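PDB 5DNL: imidazoleglycerol-phosphate dehydratase from Pyrococcus furiosus, which catalyses the dehydration of D-erythro-imidazoleglycerol phosphate to imidazoleacetol phosphate, the sixth step of histidine biosynthesis, in a manganese-containing active site. Local coordinates for residues G15-I20 against G39-I44; V103-K108 against I134-L139. All coordinates share one frame; numbering follows the deposited sequence.

Contact 1 of 2, residues G15-I20 against G39-I44; sequences GKKGEI and GKDMRI
Of the flat groups here, the D41 carboxylate has the most direct partner: the aliphatic part of K17 runs alongside it, the two side chains pointing the same way. OD2 of D41 lies 3.4 Å from CG of K17 and 3.6 Å from its CE. K17 has CG anti to the carbonyl carbon (chi1 -71°) and then an extended chain, so its methylenes pass the carboxylate while NZ of K17 ends 4.9 Å from OD2 of D41, too far for a salt bridge. The R43 guanidinium, by contrast, is carried off on a chain extended from CG to NE, with CG anti to the backbone N (chi1 177°); its NH1 makes a salt bridge to E13 of strand 8-14. The backbone of G15-I20 swings round the start of strand 42-48 and is held at both ends. At one, G15 N donates to D41 O over 2.7 Å, approaching from above the carbonyl plane. At the other, I44 N reaches E19 O in the carbonyl plane over 2.9 Å, and I20 and I44 form a parallel bridge. Between them the loop presses close at G18, where CA of G18 lies 4.2 Å from CB of R43. On the face that I20 shares with I44, I20 sets CG2 4.3 Å from CB of I44, and its side chain also packs on L31 and T32 of helix 25-38. This is the closing end of the beta-alpha-beta crossover 20-21, 25-38, 42-48, with K17 and E19 directed away from the strand: backbone bonds and the I20 packing fix the loop, while K17 and D41 probably add a loose, solvent-screened attraction.

Contact 2 of 2, residues V103-K108 against I134-L139; sequences VDVNIK and IHIKQL
Strands 100-104 and 133-140 run parallel, V103 bridging to I136 and D104 to K137. D104 is gripped through both backbone polar atoms: its N donates to I136 O at 2.8 Å, and its O accepts from Q138 N at 2.9 Å, both bonds nearly along the C=O axes. Beyond D104 the first segment leaves the sheet, and the Q138 side chain takes over the pairing. With CG anti to the backbone N (chi1 180°) and the chain extended, its amide lies beside the N106 backbone. OE1 of Q138 accepts from N106 N at 2.8 Å, the donor standing well above the amide carbonyl plane, and NE2 of Q138 returns a bond to N106 O at 3.1 Å. OE1 of Q138 also rests 3.4 Å from CB of V105, whose side chain crosses that of Q138 at about a right angle. On the face of V103 and I136 the side chains lie side by side, CG2 of V103 3.9 Å from CG1 of I136; V103 continues onto L119 and K120 of helix 116-130. On the other face D104 and K137 also run side by side, but OD2 of D104 and NZ of K137 are 3.8 Å apart, a long salt bridge with a water linking the two atoms. The lysine bends at chi4 (82°), and its NZ is bonded to L139 O and S140 OG of a neighbouring subunit. The contact thus closes the beta-alpha-beta unit 100-104, 116-130, 133-140: two bonds from one side-chain amide prolong the pairing past the strand end, while D104 probably helps to balance a lysine whose NZ also bonds the neighbouring subunit.

Overall arrangement
Both contacts lie at the surface, on opposite sides of the chain's centre, with centres about 27 Å apart and nearest atoms about 13 Å apart. Each joins the strand that is outermost within this chain, in a four-stranded mixed sheet, to its parallel neighbour, and the two sheets share the strand order 1-2-4-3: contact 1 belongs to the first half of the chain, contact 2 to the second. The chemistry differs with setting. Contact 1 wraps a loop before its short edge strand and touches no other chain, relying on two main-chain bonds and the packing of I20. Contact 2 extends its edge strand's pairing with a glutamine amide, and its lysine reaches into the 24-chain assembly.

Contact 1 of 2, residues G15-I20 against G39-I44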
ATOM      1  N   GLY A  15      30.817 -43.089  27.463  1.00 30.49           N
ATOM      2  CA  GLY A  15      32.060 -43.428  28.157  1.00 38.41           C
ATOM      3  C   GLY A  15      32.798 -44.640  27.616  1.00 39.83           C
ATOM      4  O   GLY A  15      33.866 -44.973  28.120  1.00 49.99           O
ATOM      5  N   LYS A  16      32.243 -45.301  26.601  1.00 30.93           N
ATOM      6  CA  LYS A  16      32.889 -46.430  25.948  1.00 42.85           C
ATOM      7  C   LYS A  16      33.457 -45.958  24.624  1.00 33.86           C
ATOM      8  O   LYS A  16      32.777 -45.304  23.830  1.00 30.61           O
ATOM      9  CB  LYS A  16      31.900 -47.581  25.730  1.00 49.89           C
ATOM     10  CG  LYS A  16      31.388 -48.223  27.013  1.00 94.07           C
ATOM     11  CD  LYS A  16      32.463 -49.050  27.710  1.00 93.18           C
ATOM     12  CE  LYS A  16      31.977 -49.616  29.036  1.00 96.24           C
ATOM     13  NZ  LYS A  16      31.798 -48.569  30.082  1.00 71.09           N
ATOM     14  N   LYS A  17      34.730 -46.257  24.399  1.00 32.93           N
ATOM     15  CA  LYS A  17      35.353 -45.999  23.117  1.00 35.60           C
ATOM     16  C   LYS A  17      34.715 -46.955  22.137  1.00 42.39           C
ATOM     17  O   LYS A  17      34.504 -48.130  22.439  1.00 38.17           O
ATOM     18  CB  LYS A  17      36.873 -46.187  23.183  1.00 44.05           C
ATOM     19  CG  LYS A  17      37.558 -45.094  23.985  1.00 71.90           C
ATOM     20  CD  LYS A  17      39.028 -45.370  24.233  1.00 84.07           C
ATOM     21  CE  LYS A  17      39.636 -44.257  25.072  1.00 71.12           C
ATOM     22  NZ  LYS A  17      41.093 -44.445  25.295  1.00 99.64           N
ATOM     23  N   GLY A  18      34.347 -46.436  20.980  1.00 41.41           N
ATOM     24  CA  GLY A  18      33.634 -47.236  20.012  1.00 37.61           C
ATOM     25  C   GLY A  18      33.231 -46.406  18.829  1.00 35.97           C
ATOM     26  O   GLY A  18      33.550 -45.220  18.748  1.00 35.19           O
ATOM     27  N   GLU A  19      32.548 -47.059  17.905  1.00 29.43           N
ATOM     28  CA  GLU A  19      32.135 -46.432  16.663  1.00 35.00           C
ATOM     29  C   GLU A  19      30.788 -45.725  16.847  1.00 20.64           C
ATOM     30  O   GLU A  19      29.994 -46.080  17.714  1.00 22.92           O
ATOM     31  CB  GLU A  19      32.041 -47.480  15.549  1.00 40.15           C
ATOM     32  CG  GLU A  19      30.884 -48.478  15.679  1.00 83.09           C
ATOM     33  CD  GLU A  19      30.951 -49.625  14.684  1.00200.00           C
ATOM     34  OE1 GLU A  19      31.863 -49.659  13.823  1.00 73.30           O
ATOM     35  OE2 GLU A  19      30.059 -50.495  14.755  1.00 38.36           O
ATOM     36  N   ILE A  20      30.566 -44.721  16.011  1.00 23.59           N
ATOM     37  CA  ILE A  20      29.239 -44.142  15.805  1.00 19.72           C
ATOM     38  C   ILE A  20      28.826 -44.542  14.399  1.00 20.63           C
ATOM     39  O   ILE A  20      29.331 -43.996  13.419  1.00 20.64           O
ATOM     40  CB  ILE A  20      29.254 -42.616  15.974  1.00 22.09           C
ATOM     41  CG1 ILE A  20      29.646 -42.276  17.416  1.00 21.89           C
ATOM     42  CG2 ILE A  20      27.892 -42.029  15.586  1.00 22.66           C
ATOM     43  CD1 ILE A  20      29.774 -40.794  17.697  1.00 31.06           C
ATOM     44  N   GLY A  39      32.743 -33.912  25.040  1.00 17.32           N
ATOM     45  CA  GLY A  39      33.986 -34.327  25.685  1.00 18.04           C
ATOM     46  C   GLY A  39      33.938 -35.738  26.214  1.00 25.04           C
ATOM     47  O   GLY A  39      34.644 -36.056  27.166  1.00 23.21           O
ATOM     48  N   LYS A  40      33.122 -36.587  25.602  1.00 21.10           N
ATOM     49  CA  LYS A  40      32.957 -37.967  26.037  1.00 21.78           C
ATOM     50  C   LYS A  40      33.022 -38.906  24.853  1.00 22.46           C
ATOM     51  O   LYS A  40      32.530 -38.595  23.771  1.00 24.95           O
ATOM     52  CB  LYS A  40      31.643 -38.127  26.809  1.00 22.98           C
ATOM     53  CG  LYS A  40      31.722 -37.485  28.177  1.00 27.80           C
ATOM     54  CD  LYS A  40      30.498 -37.713  29.039  1.00 42.05           C
ATOM     55  CE  LYS A  40      30.768 -37.244  30.465  1.00 49.92           C
ATOM     56  NZ  LYS A  40      29.524 -36.895  31.210  1.00 40.77           N
ATOM     57  N   ASP A  41      33.675 -40.050  25.059  1.00 24.02           N
ATOM     58  CA  ASP A  41      33.613 -41.159  24.132  1.00 22.73           C
ATOM     59  C   ASP A  41      32.213 -41.744  24.202  1.00 20.89           C
ATOM     60  O   ASP A  41      31.597 -41.788  25.277  1.00 25.33           O
ATOM     61  CB  ASP A  41      34.616 -42.265  24.520  1.00 28.95           C
ATOM     62  CG  ASP A  41      36.064 -41.861  24.297  1.00 35.17           C
ATOM     63  OD1 ASP A  41      36.403 -41.408  23.184  1.00 42.93           O
ATOM     64  OD2 ASP A  41      36.869 -42.023  25.238  1.00 41.23           O
ATOM     65  N   MET A  42      31.700 -42.182  23.061  1.00 26.64           N
ATOM     66  CA  MET A  42      30.498 -42.997  23.074  1.00 24.81           C
ATOM     67  C   MET A  42      30.433 -43.959  21.900  1.00 23.44           C
ATOM     68  O   MET A  42      31.023 -43.736  20.843  1.00 28.44           O
ATOM     69  CB  MET A  42      29.227 -42.132  23.172  1.00 39.13           C
ATOM     70  CG  MET A  42      29.078 -41.063  22.116  1.00 32.58           C
ATOM     71  SD  MET A  42      27.621 -40.008  22.428  1.00 25.66           S
ATOM     72  CE  MET A  42      28.153 -38.922  23.738  1.00 24.53           C
ATOM     73  N   ARG A  43      29.713 -45.051  22.131  1.00 20.90           N
ATOM     74  CA  ARG A  43      29.457 -46.043  21.122  1.00 21.70           C
ATOM     75  C   ARG A  43      27.989 -45.928  20.781  1.00 20.59           C
ATOM     76  O   ARG A  43      27.163 -45.953  21.665  1.00 21.31           O
ATOM     77  CB  ARG A  43      29.748 -47.440  21.671  1.00 26.01           C
ATOM     78  CG  ARG A  43      29.435 -48.567  20.691  1.00 36.97           C
ATOM     79  CD  ARG A  43      29.998 -49.892  21.183  1.00 81.31           C
ATOM     80  NE  ARG A  43      29.641 -50.997  20.292  1.00167.86           N
ATOM     81  CZ  ARG A  43      28.479 -51.658  20.291  1.00111.50           C
ATOM     82  NH1 ARG A  43      27.496 -51.358  21.143  1.00 54.36           N
ATOM     83  NH2 ARG A  43      28.297 -52.646  19.417  1.00134.64           N
ATOM     84  N   ILE A  44      27.683 -45.766  19.499  1.00 19.06           N
ATOM     85  CA  ILE A  44      26.304 -45.660  19.044  1.00 20.91           C
ATOM     86  C   ILE A  44      26.139 -46.564  17.839  1.00 19.17           C
ATOM     87  O   ILE A  44      26.891 -46.465  16.875  1.00 21.05           O
ATOM     88  CB  ILE A  44      25.922 -44.198  18.684  1.00 19.68           C
ATOM     89  CG1 ILE A  44      26.086 -43.277  19.895  1.00 19.83           C
ATOM     90  CG2 ILE A  44      24.483 -44.150  18.161  1.00 22.75           C
ATOM     91  CD1 ILE A  44      25.805 -41.811  19.618  1.00 24.10           C
TER

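Contact 2 of 2, residues V103-K108 against I134-L139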
ATOM      1  N   VAL A 103      13.436 -24.898  18.106  1.00 13.16           N
ATOM      2  CA  VAL A 103      14.491 -24.854  17.098  1.00 13.67           C
ATOM      3  C   VAL A 103      14.097 -23.825  16.060  1.00 13.13           C
ATOM      4  O   VAL A 103      13.096 -24.001  15.365  1.00 16.55           O
ATOM      5  CB  VAL A 103      14.700 -26.239  16.464  1.00 14.70           C
ATOM      6  CG1 VAL A 103      15.748 -26.199  15.354  1.00 19.15           C
ATOM      7  CG2 VAL A 103      15.058 -27.281  17.529  1.00 14.87           C
ATOM      8  N   ASP A 104      14.864 -22.741  15.989  1.00 12.48           N
ATOM      9  CA  ASP A 104      14.600 -21.601  15.119  1.00 14.11           C
ATOM     10  C   ASP A 104      15.839 -21.403  14.243  1.00 13.82           C
ATOM     11  O   ASP A 104      16.805 -20.732  14.653  1.00 15.24           O
ATOM     12  CB  ASP A 104      14.308 -20.369  15.976  1.00 18.42           C
ATOM     13  CG  ASP A 104      13.962 -19.138  15.151  1.00 25.94           C
ATOM     14  OD1 ASP A 104      13.681 -19.268  13.951  1.00 29.97           O
ATOM     15  OD2 ASP A 104      14.003 -18.034  15.727  1.00 42.69           O
ATOM     16  N   VAL A 105      15.787 -21.997  13.056  1.00 14.32           N
ATOM     17  CA  VAL A 105      16.828 -21.861  12.043  1.00 15.36           C
ATOM     18  C   VAL A 105      16.238 -21.324  10.750  1.00 16.38           C
ATOM     19  O   VAL A 105      15.001 -21.309  10.559  1.00 16.91           O
ATOM     20  CB  VAL A 105      17.573 -23.200  11.801  1.00 15.95           C
ATOM     21  CG1 VAL A 105      18.231 -23.666  13.080  1.00 15.52           C
ATOM     22  CG2 VAL A 105      16.652 -24.295  11.278  1.00 18.81           C
ATOM     23  N   ASN A 106      17.124 -20.876   9.874  1.00 15.00           N
ATOM     24  CA  ASN A 106      16.732 -20.251   8.613  1.00 16.02           C
ATOM     25  C   ASN A 106      17.777 -20.622   7.586  1.00 14.74           C
ATOM     26  O   ASN A 106      18.806 -19.955   7.447  1.00 16.64           O
ATOM     27  CB  ASN A 106      16.605 -18.731   8.756  1.00 16.15           C
ATOM     28  CG  ASN A 106      16.078 -18.067   7.494  1.00 26.94           C
ATOM     29  OD1 ASN A 106      15.746 -18.727   6.520  1.00 35.71           O
ATOM     30  ND2 ASN A 106      15.991 -16.745   7.521  1.00 44.26           N
ATOM     31  N   ILE A 107      17.539 -21.751   6.937  1.00 16.07           N
ATOM     32  CA  ILE A 107      18.466 -22.278   5.952  1.00 14.60           C
ATOM     33  C   ILE A 107      18.166 -21.674   4.594  1.00 17.09           C
ATOM     34  O   ILE A 107      17.059 -21.867   4.066  1.00 19.95           O
ATOM     35  CB  ILE A 107      18.355 -23.800   5.877  1.00 15.21           C
ATOM     36  CG1 ILE A 107      18.773 -24.447   7.206  1.00 17.93           C
ATOM     37  CG2 ILE A 107      19.204 -24.336   4.737  1.00 16.15           C
ATOM     38  CD1 ILE A 107      18.582 -25.944   7.261  1.00 22.50           C
ATOM     39  N   LYS A 108      19.130 -20.950   4.038  1.00 14.68           N
ATOM     40  CA  LYS A 108      18.997 -20.323   2.715  1.00 15.66           C
ATOM     41  C   LYS A 108      19.519 -21.267   1.642  1.00 18.10           C
ATOM     42  O   LYS A 108      18.880 -21.443   0.629  1.00 18.02           O
ATOM     43  CB  LYS A 108      19.720 -18.987   2.651  1.00 18.29           C
ATOM     44  CG  LYS A 108      19.604 -18.281   1.296  1.00 25.46           C
ATOM     45  CD  LYS A 108      20.208 -16.888   1.311  1.00 41.68           C
ATOM     46  CE  LYS A 108      20.007 -16.178  -0.022  1.00 37.37           C
ATOM     47  NZ  LYS A 108      20.842 -14.949  -0.114  1.00109.04           N
ATOM     48  N   ILE A 134      15.395 -27.184  25.676  1.00 11.87           N
ATOM     49  CA  ILE A 134      16.460 -26.951  24.684  1.00 10.25           C
ATOM     50  C   ILE A 134      16.039 -25.897  23.674  1.00 12.96           C
ATOM     51  O   ILE A 134      15.019 -26.065  23.004  1.00 12.51           O
ATOM     52  CB  ILE A 134      16.816 -28.241  23.941  1.00 11.66           C
ATOM     53  CG1 ILE A 134      17.214 -29.340  24.934  1.00 13.35           C
ATOM     54  CG2 ILE A 134      17.950 -27.972  22.950  1.00 14.08           C
ATOM     55  CD1 ILE A 134      17.586 -30.666  24.304  1.00 16.33           C
ATOM     56  N   HIS A 135      16.834 -24.826  23.576  1.00 10.68           N
ATOM     57  CA  HIS A 135      16.672 -23.803  22.564  1.00 10.77           C
ATOM     58  C   HIS A 135      17.830 -23.890  21.582  1.00 11.23           C
ATOM     59  O   HIS A 135      18.999 -23.927  21.992  1.00 12.54           O
ATOM     60  CB  HIS A 135      16.701 -22.415  23.176  1.00 11.79           C
ATOM     61  CG  HIS A 135      15.465 -22.055  23.920  1.00 12.05           C
ATOM     62  ND1 HIS A 135      14.480 -21.284  23.362  1.00 15.46           N
ATOM     63  CD2 HIS A 135      15.071 -22.328  25.186  1.00 15.25           C
ATOM     64  CE1 HIS A 135      13.504 -21.127  24.241  1.00 18.00           C
ATOM     65  NE2 HIS A 135      13.846 -21.731  25.358  1.00 16.70           N
ATOM     66  N   ILE A 136      17.502 -23.861  20.292  1.00 11.66           N
ATOM     67  CA  ILE A 136      18.477 -23.729  19.199  0.50 11.00           C
ATOM     68  C   ILE A 136      18.046 -22.459  18.469  1.00 12.15           C
ATOM     69  O   ILE A 136      16.959 -22.447  17.895  1.00 13.14           O
ATOM     70  CB  ILE A 136      18.448 -24.904  18.191  0.50 17.00           C
ATOM     71  CG1 ILE A 136      18.566 -26.282  18.865  0.50 14.61           C
ATOM     72  CG2 ILE A 136      19.569 -24.744  17.167  0.50 16.58           C
ATOM     73  CD1 ILE A 136      19.843 -26.506  19.635  0.50 15.26           C
ATOM     74  N   LYS A 137      18.869 -21.413  18.505  1.00 10.84           N
ATOM     75  CA  LYS A 137      18.505 -20.124  17.919  1.00 11.11           C
ATOM     76  C   LYS A 137      19.602 -19.684  16.988  1.00 11.74           C
ATOM     77  O   LYS A 137      20.693 -19.290  17.418  1.00 12.18           O
ATOM     78  CB  LYS A 137      18.237 -19.061  18.987  1.00 15.91           C
ATOM     79  CG  LYS A 137      17.678 -17.776  18.382  1.00 20.82           C
ATOM     80  CD  LYS A 137      17.304 -16.762  19.442  1.00 25.50           C
ATOM     81  CE  LYS A 137      16.421 -15.662  18.860  1.00 30.40           C
ATOM     82  NZ  LYS A 137      14.996 -16.106  18.803  1.00 39.91           N
ATOM     83  N   GLN A 138      19.312 -19.750  15.700  1.00 12.35           N
ATOM     84  CA  GLN A 138      20.232 -19.229  14.713  1.00 11.08           C
ATOM     85  C   GLN A 138      20.326 -17.707  14.818  1.00 13.56           C
ATOM     86  O   GLN A 138      19.304 -17.015  14.769  1.00 16.69           O
ATOM     87  CB  GLN A 138      19.793 -19.639  13.318  1.00 13.66           C
ATOM     88  CG  GLN A 138      20.678 -19.139  12.196  1.00 12.46           C
ATOM     89  CD  GLN A 138      20.250 -19.691  10.868  1.00 12.50           C
ATOM     90  OE1 GLN A 138      19.748 -20.803  10.779  1.00 13.98           O
ATOM     91  NE2 GLN A 138      20.412 -18.892   9.821  1.00 15.18           N
ATOM     92  N   LEU A 139      21.543 -17.179  14.974  1.00 11.39           N
ATOM     93  CA  LEU A 139      21.797 -15.741  14.988  1.00 13.05           C
ATOM     94  C   LEU A 139      22.222 -15.199  13.631  1.00 13.78           C
ATOM     95  O   LEU A 139      21.899 -14.061  13.301  1.00 16.02           O
ATOM     96  CB  LEU A 139      22.879 -15.415  16.017  1.00 13.84           C
ATOM     97  CG  LEU A 139      22.581 -15.945  17.420  1.00 14.80           C
ATOM     98  CD1 LEU A 139      23.714 -15.624  18.363  1.00 17.02           C
ATOM     99  CD2 LEU A 139      21.255 -15.411  17.952  1.00 18.23           C
TER
HETATM  100  O   HOH W   1      13.596 -18.538  18.801  1.00 41.50           O